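PDB 6ABX: citrate synthase from Metallosphaera sedula, which probably catalyses the condensation of oxaloacetate with acetyl-CoA and water to give citrate and free CoA in the tricarboxylic acid cycle. Local coordinates for residues A69-S73 against P142-H148; I127-R132 against F152-G158; V234-V238 against R288-I292. All blocks are in the same frame, centred on the assembly; numbering follows the deposited sequence.

Contact 1: A69-S73 against P142-H148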
# COMPACT_ATOMS: atom_id res chain seq x y z
N ALA A 69 1.73 24.15 11.06
CA ALA A 69 2.68 25.07 10.44
C ALA A 69 4.11 24.73 10.89
O ALA A 69 5.08 24.84 10.14
CB ALA A 69 2.31 26.49 10.75
N GLU A 70 4.25 24.33 12.17
CA GLU A 70 5.54 24.02 12.75
C GLU A 70 6.02 22.58 12.43
O GLU A 70 7.12 22.21 12.88
CB GLU A 70 5.50 24.26 14.26
CG GLU A 70 5.31 25.70 14.64
CD GLU A 70 6.40 26.69 14.28
OE1 GLU A 70 6.10 27.90 14.29
OE2 GLU A 70 7.57 26.26 14.05
N GLU A 71 5.32 21.80 11.56
CA GLU A 71 5.69 20.44 11.26
C GLU A 71 5.99 20.25 9.75
O GLU A 71 6.11 19.13 9.27
CB GLU A 71 4.60 19.48 11.69
CG GLU A 71 4.42 19.50 13.19
CD GLU A 71 5.23 18.51 13.96
OE1 GLU A 71 4.94 18.43 15.16
OE2 GLU A 71 6.12 17.78 13.35
N ARG A 72 6.21 21.36 9.06
CA ARG A 72 6.33 21.39 7.57
C ARG A 72 7.71 21.04 7.00
O ARG A 72 7.78 20.79 5.77
CB ARG A 72 5.92 22.75 7.03
CG ARG A 72 4.44 23.04 7.14
CD ARG A 72 4.19 24.48 6.75
NE ARG A 72 2.81 24.86 6.87
CZ ARG A 72 2.37 26.09 7.04
NH1 ARG A 72 3.20 27.12 6.92
NH2 ARG A 72 1.08 26.27 7.28
N SER A 73 8.78 21.07 7.81
CA SER A 73 10.16 20.87 7.32
C SER A 73 10.39 19.41 6.99
O SER A 73 9.85 18.55 7.70
CB SER A 73 11.22 21.27 8.35
OG SER A 73 11.16 22.63 8.55
N PRO A 142 9.44 26.17 3.80
CA PRO A 142 8.16 26.59 4.35
C PRO A 142 8.29 27.75 5.32
O PRO A 142 9.28 27.84 6.07
CB PRO A 142 7.60 25.38 5.12
CG PRO A 142 8.66 24.31 5.03
CD PRO A 142 9.76 24.79 4.09
N ASP A 143 7.25 28.58 5.30
CA ASP A 143 7.15 29.76 6.16
C ASP A 143 6.04 29.50 7.18
O ASP A 143 4.86 29.50 6.85
CB ASP A 143 6.92 31.03 5.37
CG ASP A 143 6.79 32.29 6.21
OD1 ASP A 143 6.67 32.18 7.46
OD2 ASP A 143 6.87 33.38 5.61
N PRO A 144 6.43 29.20 8.43
CA PRO A 144 5.47 28.80 9.45
C PRO A 144 4.56 29.93 9.94
O PRO A 144 3.52 29.63 10.52
CB PRO A 144 6.36 28.14 10.52
CG PRO A 144 7.66 28.85 10.37
CD PRO A 144 7.83 29.15 8.90
N SER A 145 4.76 31.17 9.47
CA SER A 145 3.82 32.25 9.74
C SER A 145 2.63 32.25 8.77
O SER A 145 1.66 32.97 8.98
CB SER A 145 4.53 33.61 9.69
OG SER A 145 4.85 33.94 8.35
N LEU A 146 2.70 31.43 7.72
CA LEU A 146 1.67 31.40 6.73
C LEU A 146 0.74 30.22 6.98
O LEU A 146 1.20 29.20 7.39
CB LEU A 146 2.31 31.28 5.33
CG LEU A 146 3.22 32.43 4.91
CD1 LEU A 146 3.76 32.17 3.49
CD2 LEU A 146 2.42 33.73 4.96
N SER A 147 -0.53 30.39 6.61
CA SER A 147 -1.48 29.27 6.64
C SER A 147 -1.18 28.27 5.52
O SER A 147 -0.35 28.49 4.67
CB SER A 147 -2.88 29.76 6.59
OG SER A 147 -3.18 30.38 7.86
N HIS A 148 -1.82 27.12 5.61
CA HIS A 148 -1.45 25.96 4.78
C HIS A 148 -1.44 26.34 3.30
O HIS A 148 -0.47 26.01 2.61
CB HIS A 148 -2.40 24.79 5.04
CG HIS A 148 -2.14 23.61 4.20
ND1 HIS A 148 -1.31 22.60 4.61
CD2 HIS A 148 -2.59 23.29 2.95
CE1 HIS A 148 -1.28 21.67 3.66
NE2 HIS A 148 -2.04 22.07 2.64
O HOH W 1 0.26 23.00 7.09

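Contact 2: I127-R132 against F152-G158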
# COMPACT_ATOMS: atom_id res chain seq x y z
N ILE A 127 6.18 18.32 -2.66
CA ILE A 127 5.65 18.60 -3.96
C ILE A 127 6.30 19.88 -4.53
O ILE A 127 6.66 19.94 -5.71
CB ILE A 127 4.12 18.77 -3.91
CG1 ILE A 127 3.48 17.42 -3.57
CG2 ILE A 127 3.58 19.31 -5.23
CD1 ILE A 127 1.99 17.52 -3.32
N SER A 128 6.37 20.89 -3.68
CA SER A 128 6.93 22.20 -4.05
C SER A 128 8.41 22.07 -4.49
O SER A 128 8.80 22.65 -5.52
CB SER A 128 6.71 23.20 -2.93
OG SER A 128 5.32 23.41 -2.70
N LEU A 129 9.20 21.28 -3.75
CA LEU A 129 10.60 21.04 -4.12
C LEU A 129 10.71 20.26 -5.43
O LEU A 129 11.53 20.63 -6.27
CB LEU A 129 11.29 20.32 -2.97
CG LEU A 129 12.76 20.00 -3.19
CD1 LEU A 129 13.55 21.25 -3.53
CD2 LEU A 129 13.27 19.34 -1.92
N ILE A 130 9.79 19.32 -5.70
CA ILE A 130 9.77 18.71 -7.02
C ILE A 130 9.59 19.80 -8.08
O ILE A 130 10.33 19.83 -9.06
CB ILE A 130 8.70 17.61 -7.16
CG1 ILE A 130 8.94 16.43 -6.24
CG2 ILE A 130 8.58 17.19 -8.65
CD1 ILE A 130 7.78 15.44 -6.17
N GLN A 131 8.56 20.65 -7.92
CA GLN A 131 8.23 21.63 -8.93
C GLN A 131 9.37 22.63 -9.14
O GLN A 131 9.66 22.94 -10.28
CB GLN A 131 6.96 22.39 -8.55
CG GLN A 131 6.62 23.46 -9.54
CD GLN A 131 6.07 22.81 -10.77
OE1 GLN A 131 4.87 22.45 -10.83
NE2 GLN A 131 6.98 22.60 -11.72
N ARG A 132 9.92 23.16 -8.06
CA ARG A 132 10.99 24.18 -8.11
C ARG A 132 12.19 23.54 -8.83
O ARG A 132 12.73 24.15 -9.77
CB ARG A 132 11.45 24.59 -6.71
CG ARG A 132 10.40 25.34 -5.90
CD ARG A 132 10.15 26.76 -6.34
NE ARG A 132 11.21 27.73 -6.05
CZ ARG A 132 11.19 29.00 -6.43
NH1 ARG A 132 10.12 29.56 -6.99
NH2 ARG A 132 12.23 29.76 -6.15
N PHE A 152 1.65 26.95 0.61
CA PHE A 152 1.84 26.04 -0.50
C PHE A 152 2.15 26.86 -1.78
O PHE A 152 3.11 26.57 -2.52
CB PHE A 152 0.58 25.17 -0.69
CG PHE A 152 0.77 23.87 -1.42
CD1 PHE A 152 1.91 23.58 -2.15
CD2 PHE A 152 -0.22 22.91 -1.37
CE1 PHE A 152 2.06 22.37 -2.80
CE2 PHE A 152 -0.07 21.71 -2.05
CZ PHE A 152 1.08 21.42 -2.71
N LEU A 153 1.40 27.92 -1.99
CA LEU A 153 1.63 28.78 -3.17
C LEU A 153 2.95 29.55 -3.04
O LEU A 153 3.68 29.70 -4.00
CB LEU A 153 0.46 29.74 -3.37
CG LEU A 153 -0.85 29.08 -3.81
CD1 LEU A 153 -1.96 30.10 -3.86
CD2 LEU A 153 -0.68 28.37 -5.13
N TYR A 154 3.29 29.96 -1.83
CA TYR A 154 4.57 30.64 -1.55
C TYR A 154 5.75 29.73 -1.91
O TYR A 154 6.70 30.14 -2.56
CB TYR A 154 4.63 31.05 -0.07
CG TYR A 154 5.99 31.43 0.41
CD1 TYR A 154 6.59 32.60 -0.04
CD2 TYR A 154 6.73 30.60 1.22
CE1 TYR A 154 7.89 32.91 0.35
CE2 TYR A 154 8.01 30.92 1.64
CZ TYR A 154 8.58 32.10 1.22
OH TYR A 154 9.87 32.42 1.59
N MET A 155 5.67 28.45 -1.59
CA MET A 155 6.76 27.54 -1.83
C MET A 155 6.92 27.26 -3.33
O MET A 155 7.98 26.82 -3.74
CB MET A 155 6.58 26.24 -1.06
CG MET A 155 6.75 26.40 0.47
SD MET A 155 6.78 24.83 1.33
CE MET A 155 5.19 24.18 0.79
N ILE A 156 5.84 27.34 -4.12
CA ILE A 156 5.94 27.19 -5.59
C ILE A 156 6.47 28.45 -6.26
O ILE A 156 7.25 28.38 -7.24
CB ILE A 156 4.53 26.83 -6.14
CG1 ILE A 156 4.00 25.53 -5.56
CG2 ILE A 156 4.53 26.78 -7.65
CD1 ILE A 156 4.71 24.37 -6.14
N ARG A 157 5.91 29.60 -5.86
CA ARG A 157 6.16 30.86 -6.57
C ARG A 157 7.39 31.57 -6.02
O ARG A 157 8.03 32.34 -6.74
CB ARG A 157 4.92 31.76 -6.48
CG ARG A 157 3.81 31.33 -7.44
CD ARG A 157 2.55 30.92 -6.76
NE ARG A 157 1.38 30.99 -7.63
CZ ARG A 157 0.34 31.71 -7.36
NH1 ARG A 157 0.44 32.74 -6.53
NH2 ARG A 157 -0.82 31.36 -7.88
N GLY A 158 7.68 31.39 -4.73
CA GLY A 158 8.77 32.10 -4.06
C GLY A 158 8.38 33.51 -3.66
O GLY A 158 9.23 34.29 -3.24
O HOH W 2 11.11 32.16 -7.88

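Contact 3: V234-V238 against R288-I292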
# COMPACT_ATOMS: atom_id res chain seq x y z
N VAL A 234 -14.04 23.32 -30.25
CA VAL A 234 -14.55 22.35 -29.30
C VAL A 234 -15.48 21.31 -29.97
O VAL A 234 -15.35 20.08 -29.75
CB VAL A 234 -15.31 23.06 -28.18
CG1 VAL A 234 -16.23 22.11 -27.46
CG2 VAL A 234 -14.33 23.74 -27.24
N GLU A 235 -16.42 21.79 -30.80
CA GLU A 235 -17.44 20.89 -31.37
C GLU A 235 -16.75 19.85 -32.27
O GLU A 235 -17.12 18.65 -32.26
CB GLU A 235 -18.53 21.71 -32.06
CG GLU A 235 -19.20 22.69 -31.10
CD GLU A 235 -18.43 23.92 -30.56
OE1 GLU A 235 -18.87 24.45 -29.50
OE2 GLU A 235 -17.39 24.40 -31.17
N LYS A 236 -15.78 20.31 -33.05
CA LYS A 236 -15.03 19.44 -33.96
C LYS A 236 -14.19 18.41 -33.20
O LYS A 236 -14.18 17.23 -33.54
CB LYS A 236 -14.18 20.26 -34.93
CG LYS A 236 -15.05 20.98 -35.95
CD LYS A 236 -14.36 21.40 -37.24
CE LYS A 236 -15.30 21.38 -38.44
NZ LYS A 236 -15.21 20.08 -39.18
N TYR A 237 -13.50 18.84 -32.14
CA TYR A 237 -12.65 17.92 -31.38
C TYR A 237 -13.51 16.83 -30.71
O TYR A 237 -13.12 15.65 -30.67
CB TYR A 237 -11.84 18.71 -30.36
CG TYR A 237 -10.92 17.87 -29.49
CD1 TYR A 237 -11.44 17.27 -28.37
CD2 TYR A 237 -9.57 17.72 -29.77
CE1 TYR A 237 -10.63 16.55 -27.50
CE2 TYR A 237 -8.74 17.01 -28.92
CZ TYR A 237 -9.29 16.39 -27.80
OH TYR A 237 -8.51 15.68 -26.93
N VAL A 238 -14.64 17.27 -30.13
CA VAL A 238 -15.51 16.39 -29.41
C VAL A 238 -16.09 15.39 -30.43
O VAL A 238 -16.24 14.19 -30.15
CB VAL A 238 -16.59 17.17 -28.63
CG1 VAL A 238 -17.72 16.26 -28.18
CG2 VAL A 238 -15.98 17.90 -27.46
N ARG A 288 -17.45 25.08 -22.71
CA ARG A 288 -18.09 24.59 -23.93
C ARG A 288 -18.13 23.06 -23.98
O ARG A 288 -19.17 22.49 -24.34
CB ARG A 288 -17.44 25.16 -25.19
CG ARG A 288 -17.73 26.62 -25.41
CD ARG A 288 -16.65 27.27 -26.24
NE ARG A 288 -17.10 28.31 -27.16
CZ ARG A 288 -17.26 28.10 -28.48
NH1 ARG A 288 -17.51 26.88 -28.94
NH2 ARG A 288 -17.15 29.11 -29.31
N VAL A 289 -17.03 22.38 -23.61
CA VAL A 289 -17.04 20.95 -23.56
C VAL A 289 -18.10 20.45 -22.58
O VAL A 289 -18.85 19.49 -22.85
CB VAL A 289 -15.66 20.37 -23.18
CG1 VAL A 289 -15.75 18.89 -22.91
CG2 VAL A 289 -14.62 20.67 -24.23
N GLU A 290 -18.17 21.13 -21.42
CA GLU A 290 -19.14 20.74 -20.40
C GLU A 290 -20.57 20.82 -20.96
O GLU A 290 -21.34 19.87 -20.80
CB GLU A 290 -18.97 21.62 -19.15
CG GLU A 290 -19.70 21.09 -17.95
CD GLU A 290 -20.25 22.17 -17.04
OE1 GLU A 290 -20.70 21.87 -15.90
OE2 GLU A 290 -20.29 23.32 -17.49
N GLU A 291 -20.87 21.91 -21.66
CA GLU A 291 -22.23 22.17 -22.23
C GLU A 291 -22.63 21.04 -23.21
O GLU A 291 -23.72 20.49 -23.09
CB GLU A 291 -22.29 23.50 -22.97
CG GLU A 291 -22.14 24.71 -22.07
CD GLU A 291 -22.11 26.07 -22.78
OE1 GLU A 291 -21.72 26.15 -23.98
OE2 GLU A 291 -22.48 27.08 -22.12
N ILE A 292 -21.73 20.67 -24.11
CA ILE A 292 -21.99 19.62 -25.13
C ILE A 292 -22.11 18.26 -24.46
O ILE A 292 -23.00 17.44 -24.77
CB ILE A 292 -20.89 19.62 -26.21
CG1 ILE A 292 -20.83 20.94 -26.95
CG2 ILE A 292 -21.07 18.45 -27.17
CD1 ILE A 292 -19.49 21.18 -27.65

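Contact 1: A69-S73 against P142-H148
Both terminal nitrogens of Arg-72 converge on one backbone carbonyl: NH1 and NH2 each donate to Leu-146 O at 2.9 Å, so the guanidinium meets this oxygen with its edge. The contact joins two interhelical loops of the mostly helical citrate synthase fold. In 69-73, a type I beta turn from Ala-69 to Arg-72 follows helix 58-69; in 142-148, another from Asp-143 to Leu-146 leads into helix 148-157. The second turn is closed by Leu-146 N donating to Asp-143 O at 3.0 Å and reinforced by an Asx turn, in which Asp-143 OD1 accepts from Ser-145 N at 3.0 Å. Asp-143 also forms a salt bridge with Arg-160. The extended aliphatic part of Arg-72 crosses the gap beside proline, with Arg-72 CB 3.7 Å from Pro-142 CB. Ala-69 packs on the next proline, its CB 3.4 Å from Pro-144 O, and Glu-70 OE1 approaches Pro-144 CB at 3.8 Å. Helix 112-134 covers this patch, Ala-121 touching Arg-72 and Thr-125 touching Pro-142. A water bridges two side chains, accepting from Arg-72 NE at 3.2 Å and hydrogen-bonded to His-148 ND1 at 3.0 Å.

Contact 2: I127-R132 against F152-G158
Segments 127-132 and 152-157 are helical and run nearly parallel, crossing at -21° with axes 8.8 Å apart at closest approach; Ser-128 and Ile-156 are in register, their CA atoms 5.3 Å apart. This is a buried parallel helix pair of the mostly helical citrate synthase fold, formed by helices 112-134 and 148-157, and the linker between them must carry the chain back for the second helix to run the same way as the first. The small Ser-128 permits the close approach. Its OG lies 3.4 Å from Phe-152 CE1 at the ring edge, 3.5 Å from Met-155 CB and 3.6 Å from Ile-156 CD1, while its hydrogen bond goes back along its own helix to Pro-124 O. Ile-127 CD1 meets Phe-152 CZ at 4.1 Å, and Phe-152 also stacks edge-to-face with Phe-319. The CA-to-CB bond of Ile-156 points away from the first helix, but its m,m rotamer folds CD1 back to 3.8 Å from Gln-131 CB; Gln-131 OE1 accepts from Asp-320 N. At the C-terminal end Arg-132 curls over the second helix with three successive m torsions, placing CD 3.4 Å from Met-155 O and donating from NE to Glu-138 O of the linker. Gly-158, with phi of 80°, ends that helix, and a CB there would crowd Arg-132 NH1. This NH1 donates to Ile-156 O at 3.1 Å and to a water at 2.9 Å, which in turn donates to Arg-157 O at 3.3 Å.

Contact 3: V234-V238 against R288-I292
The contact is a packed pair of helices, 234-243 and 277-297, within the helical region of the citrate synthase fold that corresponds to the small domain of the family. Arg-288 opens the second segment with its CB 4.0 Å from Val-234 CG2 and its guanidinium reaching along the surface to Glu-235, where NH1 and OE1 form a 2.8 Å salt bridge at the edge of the guanidinium plane. Asp-232 adds a long, weak ion pair to the same arginine. The two segments cross at -58° with axes 10.2 Å apart, and come closest at Val-234 and Val-289, whose CA atoms are 6.4 Å apart. Val-289 follows, its CA-to-CB bond sideways to the first helix; its CG2 touches Val-234 CG1 at 3.9 Å and, more loosely, Val-238 CG2 at 4.5 Å. Ile-228 of helix 220-228 packs on both Val-234 and Val-289 and extends this apolar patch. The contact also backs onto residues that bind acetyl-CoA: the side chain of Val-289 is about 4 Å from that of Phe-251, and the side chain of Val-238 about 4 Å from that of Leu-248. The next two residues, Glu-290 and Glu-291, make no contact with 234-238; Glu-290 forms a salt bridge with Lys-267. One helical turn beyond Arg-288, Ile-292 lays its side chain against Val-234, Val-238 and the CG of Glu-235. Its CG2 lies 4.1 Å from Val-238 CG1, and its CD1 3.8 Å from Glu-235 CG and 3.4 Å from Val-234 CG1.

From the N terminus, the chain passes 69-73, then 127-132 on helix 112-134, before returning at 142-148 to close contact 1; helix 148-157 then closes contact 2. Their segments alternate, so the two contacts cross, and they touch: Pro-142 CA is 3.8 Å from Met-155 SD, and Leu-146 CD1 is 3.8 Å from Tyr-154 CB. Together they bind the loop after helix 58-69 and the linker 135-147 to the pair of helices 112-134 and 148-157. Contact 3 follows in series and closes a separate loop, from helix 234-243 to helix 277-297; its centre lies about 42 Å from that of contact 1 and 33 Å from that of contact 2.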